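Putative glycosidase ph117-related (Bacteroides thetaiotaomicron, PDB 5A7V) probably acts on beta-linked mannosides as a family GH130 enzyme, related to the beta-1,4-mannooligosaccharide phosphorylases, and binds mannose. Local coordinates at residues A[163-173]-A[183-191]. Numbering follows the deposited sequence. Where two conformers were deposited one is given.
With BMA (beta-D-mannopyranose), chain C; MAN (alpha-D-mannopyranose), chain D; SO4 (sulfate ion), chain I.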
loop_
_atom_site.group_PDB
_atom_site.type_symbol
_atom_site.label_atom_id
_atom_site.label_comp_id
_atom_site.label_asym_id
_atom_site.label_seq_id
_atom_site.Cartn_x
_atom_site.Cartn_y
_atom_site.Cartn_z
ATOM N N GLN A 163 -9.445 2.736 9.102
ATOM C CA GLN A 163 -9.876 3.155 10.422
ATOM C C GLN A 163 -9.897 1.921 11.317
ATOM O O GLN A 163 -10.536 0.935 10.953
ATOM C CB GLN A 163 -11.296 3.786 10.348
ATOM C CG GLN A 163 -11.382 4.956 9.410
ATOM C CD GLN A 163 -12.791 5.481 9.339
ATOM O OE1 GLN A 163 -13.725 4.766 8.930
ATOM N NE2 GLN A 163 -12.961 6.727 9.676
ATOM N N TRP A 164 -9.291 2.012 12.492
ATOM C CA TRP A 164 -9.265 0.873 13.388
ATOM C C TRP A 164 -9.701 1.275 14.792
ATOM O O TRP A 164 -9.045 2.094 15.470
ATOM C CB TRP A 164 -7.883 0.208 13.390
ATOM C CG TRP A 164 -7.665 -1.015 14.245
ATOM C CD1 TRP A 164 -6.586 -1.222 15.046
ATOM C CD2 TRP A 164 -8.491 -2.182 14.357
ATOM N NE1 TRP A 164 -6.644 -2.471 15.609
ATOM C CE2 TRP A 164 -7.801 -3.096 15.212
ATOM C CE3 TRP A 164 -9.708 -2.588 13.795
ATOM C CZ2 TRP A 164 -8.296 -4.367 15.527
ATOM C CZ3 TRP A 164 -10.187 -3.873 14.098
ATOM C CH2 TRP A 164 -9.479 -4.755 14.949
ATOM N N ASN A 165 -10.791 0.654 15.249
ATOM C CA ASN A 165 -11.350 0.879 16.596
ATOM C C ASN A 165 -11.341 -0.361 17.485
ATOM O O ASN A 165 -12.070 -0.443 18.468
ATOM C CB ASN A 165 -12.782 1.431 16.484
ATOM C CG ASN A 165 -13.745 0.442 15.869
ATOM O OD1 ASN A 165 -13.358 -0.675 15.475
ATOM N ND2 ASN A 165 -15.000 0.833 15.769
ATOM N N ARG A 166 -10.503 -1.338 17.119
ATOM C CA ARG A 166 -10.386 -2.645 17.806
ATOM C C ARG A 166 -11.600 -3.542 17.620
ATOM O O ARG A 166 -11.638 -4.635 18.198
ATOM C CB ARG A 166 -10.034 -2.468 19.269
ATOM C CG ARG A 166 -8.632 -1.933 19.468
ATOM C CD ARG A 166 -7.572 -2.938 19.172
ATOM N NE ARG A 166 -7.370 -3.845 20.276
ATOM C CZ ARG A 166 -6.701 -3.524 21.394
ATOM N NH1 ARG A 166 -6.181 -2.275 21.584
ATOM N NH2 ARG A 166 -6.565 -4.437 22.335
ATOM N N HIS A 167 -12.572 -3.118 16.783
ATOM C CA HIS A 167 -13.719 -3.965 16.444
ATOM C C HIS A 167 -13.722 -4.345 14.973
ATOM O O HIS A 167 -13.609 -5.521 14.643
ATOM C CB HIS A 167 -15.067 -3.351 16.870
ATOM C CG HIS A 167 -16.229 -4.268 16.629
ATOM N ND1 HIS A 167 -17.492 -3.825 16.326
ATOM C CD2 HIS A 167 -16.297 -5.624 16.587
ATOM C CE1 HIS A 167 -18.295 -4.857 16.098
ATOM N NE2 HIS A 167 -17.586 -5.961 16.260
ATOM N N ILE A 168 -13.820 -3.365 14.086
ATOM C CA ILE A 168 -13.930 -3.584 12.650
ATOM C C ILE A 168 -12.959 -2.619 11.940
ATOM O O ILE A 168 -13.011 -1.419 12.193
ATOM C CB ILE A 168 -15.374 -3.337 12.152
ATOM C CG1 ILE A 168 -16.351 -4.306 12.815
ATOM C CG2 ILE A 168 -15.439 -3.469 10.643
ATOM C CD1 ILE A 168 -17.827 -4.028 12.575
ATOM N N PRO A 169 -12.057 -3.126 11.071
ATOM C CA PRO A 169 -11.243 -2.248 10.231
ATOM C C PRO A 169 -12.065 -1.778 9.052
ATOM O O PRO A 169 -12.741 -2.569 8.405
ATOM C CB PRO A 169 -10.098 -3.142 9.747
ATOM C CG PRO A 169 -10.616 -4.528 9.849
ATOM C CD PRO A 169 -11.778 -4.553 10.796
ATOM N N ARG A 170 -12.040 -0.464 8.760
ATOM C CA ARG A 170 -12.817 0.061 7.638
ATOM C C ARG A 170 -11.948 0.888 6.680
ATOM O O ARG A 170 -11.163 1.740 7.109
ATOM C CB ARG A 170 -13.972 0.941 8.124
ATOM C CG ARG A 170 -15.027 0.229 8.947
ATOM C CD ARG A 170 -16.111 1.193 9.425
ATOM N NE ARG A 170 -17.290 0.542 9.998
ATOM C CZ ARG A 170 -17.389 0.150 11.269
ATOM N NH1 ARG A 170 -16.386 0.346 12.113
ATOM N NH2 ARG A 170 -18.505 -0.400 11.704
ATOM N N LEU A 171 -12.133 0.644 5.390
ATOM C CA LEU A 171 -11.490 1.445 4.345
ATOM C C LEU A 171 -12.167 2.832 4.268
ATOM O O LEU A 171 -13.384 2.892 4.063
ATOM C CB LEU A 171 -11.629 0.746 2.992
ATOM C CG LEU A 171 -10.935 1.397 1.808
ATOM C CD1 LEU A 171 -9.457 1.602 2.017
ATOM C CD2 LEU A 171 -11.191 0.619 0.516
ATOM N N ALA A 172 -11.368 3.860 4.473
ATOM C CA ALA A 172 -11.875 5.242 4.537
ATOM C C ALA A 172 -11.078 6.161 3.655
ATOM O O ALA A 172 -10.028 5.834 3.147
ATOM C CB ALA A 172 -11.873 5.732 5.977
ATOM N N ILE A 173 -11.621 7.385 3.457
ATOM C CA ILE A 173 -11.056 8.380 2.528
ATOM C C ILE A 173 -10.805 9.693 3.277
ATOM O O ILE A 173 -11.669 10.138 4.077
ATOM C CB ILE A 173 -11.985 8.657 1.316
ATOM C CG1 ILE A 173 -12.489 7.390 0.630
ATOM C CG2 ILE A 173 -11.307 9.600 0.347
ATOM C CD1 ILE A 173 -11.392 6.549 -0.043
ATOM N N THR A 183 -9.146 16.518 5.451
ATOM C CA THR A 183 -10.576 16.362 5.783
ATOM C C THR A 183 -10.926 14.869 5.688
ATOM O O THR A 183 -10.670 14.263 4.638
ATOM C CB THR A 183 -11.473 17.210 4.878
ATOM O OG1 THR A 183 -11.109 18.579 5.009
ATOM C CG2 THR A 183 -12.930 16.952 5.207
ATOM N N LYS A 184 -11.486 14.337 6.788
ATOM C CA LYS A 184 -11.909 12.928 6.890
ATOM C C LYS A 184 -13.333 12.824 6.356
ATOM O O LYS A 184 -14.237 13.507 6.834
ATOM C CB LYS A 184 -11.840 12.425 8.337
ATOM C CG LYS A 184 -10.413 12.388 8.862
ATOM C CD LYS A 184 -10.390 11.917 10.320
ATOM C CE LYS A 184 -9.003 12.023 10.898
ATOM N NZ LYS A 184 -9.005 11.575 12.323
ATOM N N HIS A 185 -13.517 11.967 5.355
ATOM C CA HIS A 185 -14.836 11.753 4.753
ATOM C C HIS A 185 -15.541 10.497 5.231
ATOM O O HIS A 185 -16.709 10.279 4.904
ATOM C CB HIS A 185 -14.787 11.818 3.236
ATOM C CG HIS A 185 -14.544 13.194 2.727
ATOM N ND1 HIS A 185 -15.580 14.005 2.347
ATOM C CD2 HIS A 185 -13.412 13.912 2.564
ATOM C CE1 HIS A 185 -15.100 15.171 1.975
ATOM N NE2 HIS A 185 -13.789 15.134 2.065
ATOM N N GLY A 186 -14.862 9.687 6.020
ATOM C CA GLY A 186 -15.434 8.450 6.547
ATOM C C GLY A 186 -15.271 7.243 5.613
ATOM O O GLY A 186 -14.603 7.315 4.575
ATOM N N PRO A 187 -15.883 6.124 6.013
ATOM C CA PRO A 187 -15.784 4.887 5.225
ATOM C C PRO A 187 -16.125 5.075 3.752
ATOM O O PRO A 187 -17.158 5.700 3.398
ATOM C CB PRO A 187 -16.746 3.944 5.958
ATOM C CG PRO A 187 -16.743 4.430 7.382
ATOM C CD PRO A 187 -16.655 5.941 7.267
ATOM N N ALA A 188 -15.307 4.515 2.887
ATOM C CA ALA A 188 -15.523 4.564 1.444
ATOM C C ALA A 188 -16.859 3.983 1.046
ATOM O O ALA A 188 -17.468 4.472 0.073
ATOM C CB ALA A 188 -14.412 3.786 0.748
ATOM N N PHE A 189 -17.328 2.980 1.785
ATOM C CA PHE A 189 -18.544 2.246 1.419
ATOM C C PHE A 189 -19.705 2.543 2.377
ATOM O O PHE A 189 -20.668 1.774 2.483
ATOM C CB PHE A 189 -18.270 0.753 1.335
ATOM C CG PHE A 189 -17.082 0.414 0.490
ATOM C CD1 PHE A 189 -16.899 0.965 -0.755
ATOM C CD2 PHE A 189 -16.097 -0.461 0.969
ATOM C CE1 PHE A 189 -15.770 0.671 -1.527
ATOM C CE2 PHE A 189 -15.005 -0.769 0.198
ATOM C CZ PHE A 189 -14.834 -0.232 -1.057
ATOM N N ALA A 190 -19.644 3.700 3.059
ATOM C CA ALA A 190 -20.742 4.061 3.973
ATOM C C ALA A 190 -22.116 4.195 3.309
ATOM O O ALA A 190 -23.124 3.780 3.856
ATOM C CB ALA A 190 -20.429 5.368 4.686
ATOM N N LYS A 191 -22.127 4.824 2.145
ATOM C CA LYS A 191 -23.399 5.274 1.545
ATOM C C LYS A 191 -24.030 4.261 0.572
ATOM O O LYS A 191 -25.264 4.179 0.480
ATOM C CB LYS A 191 -23.117 6.578 0.783
ATOM C CG LYS A 191 -24.291 7.319 0.176
ATOM C CD LYS A 191 -23.866 8.696 -0.358
ATOM C CE LYS A 191 -23.424 8.688 -1.818
ATOM N NZ LYS A 191 -23.964 9.899 -2.502
HETATM C C1 BMA C . -4.248 -6.633 11.253
HETATM C C2 BMA C . -2.998 -5.900 10.756
HETATM C C3 BMA C . -2.703 -4.748 11.690
HETATM C C4 BMA C . -3.928 -3.866 11.836
HETATM C C5 BMA C . -5.192 -4.689 12.106
HETATM C C6 BMA C . -6.456 -3.850 12.093
HETATM O O1 BMA C . -4.629 -7.782 10.513
HETATM O O2 BMA C . -3.219 -5.360 9.446
HETATM O O3 BMA C . -1.531 -3.951 11.269
HETATM O O4 BMA C . -3.676 -2.969 12.931
HETATM O O5 BMA C . -5.381 -5.763 11.155
HETATM O O6 BMA C . -6.659 -3.168 10.852
HETATM C C1 MAN D . -4.406 -6.561 11.296
HETATM C C2 MAN D . -3.249 -6.038 10.558
HETATM C C3 MAN D . -2.747 -4.897 11.414
HETATM C C4 MAN D . -3.808 -3.865 11.777
HETATM C C5 MAN D . -5.082 -4.528 12.269
HETATM C C6 MAN D . -6.288 -3.618 12.177
HETATM O O1 MAN D . -4.153 -7.273 12.447
HETATM O O2 MAN D . -3.595 -5.480 9.295
HETATM O O3 MAN D . -1.672 -4.171 10.801
HETATM O O4 MAN D . -3.313 -3.005 12.820
HETATM O O5 MAN D . -5.418 -5.664 11.498
HETATM O O6 MAN D . -6.540 -3.157 10.845
HETATM S S SO4 I . -18.313 -0.711 15.337
HETATM O O1 SO4 I . -16.997 -0.882 14.707
HETATM O O2 SO4 I . -18.439 0.670 15.887
HETATM O O3 SO4 I . -18.461 -1.729 16.417
HETATM O O4 SO4 I . -19.413 -0.844 14.350
HETATM O O HOH W 1 -15.819 1.446 3.805
HETATM O O HOH W 2 -12.134 9.359 6.707
#
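Leu171 sets CG opposite its own backbone N (chi1 -176°), which sends CD2 to the Phe189 ring at 4.1 Å from CZ, while Ile173, with CG1 opposite its carbonyl carbon (chi1 -49°), brings CG1 to Ala188 CB. Leu171 CG also lies 4.3 Å from Ala188 CB, so this methyl touches both branched side chains. Beneath this apolar layer the antiparallel strands 169-173 and 183-187 are laced by backbone bonds. Ile173 is held at both ends: its N gives a hydrogen bond to Gly186 O, and its O takes one from His185 N at 2.9 Å. Farther along, Ala188 N reaches Leu171 O at 2.8 Å in a nearly straight bond. Two waters complete the seam; one links Leu171 O to Phe189 N, the other Ile173 O to Gly186 N. Between them Ala172 and Pro187 form a non-hydrogen-bonded pair, CA to CA 4.0 Å, with their side chains diverging. The Pro187 ring instead meets Gln163 across strand 169-173, its CG lying 3.4 Å from Gln163 OE1. This buried oxygen has no hydrogen-bond partner, although NE2 of the same amide is bonded to Glu139 and Gln135. Arg170 CD touches Pro187 CG as well, and the extended chain carries the guanidinium on to a sulfate, probably from the crystallisation liquor, which also takes a bond from Asn165 ND2. Next to Gln163, at the end of strand 157-164, C6 of the mannose, modelled as both anomers, sits over the centre of one face of the Trp164 ring. The hairpin of 169-176 and 183-187 closes one side of a four-stranded antiparallel sheet, typical of a blade in the five-bladed beta-propeller of GH130; helix 136-139 packs on Pro187 through Leu138, and strand 225-229 receives Leu171 and Phe189.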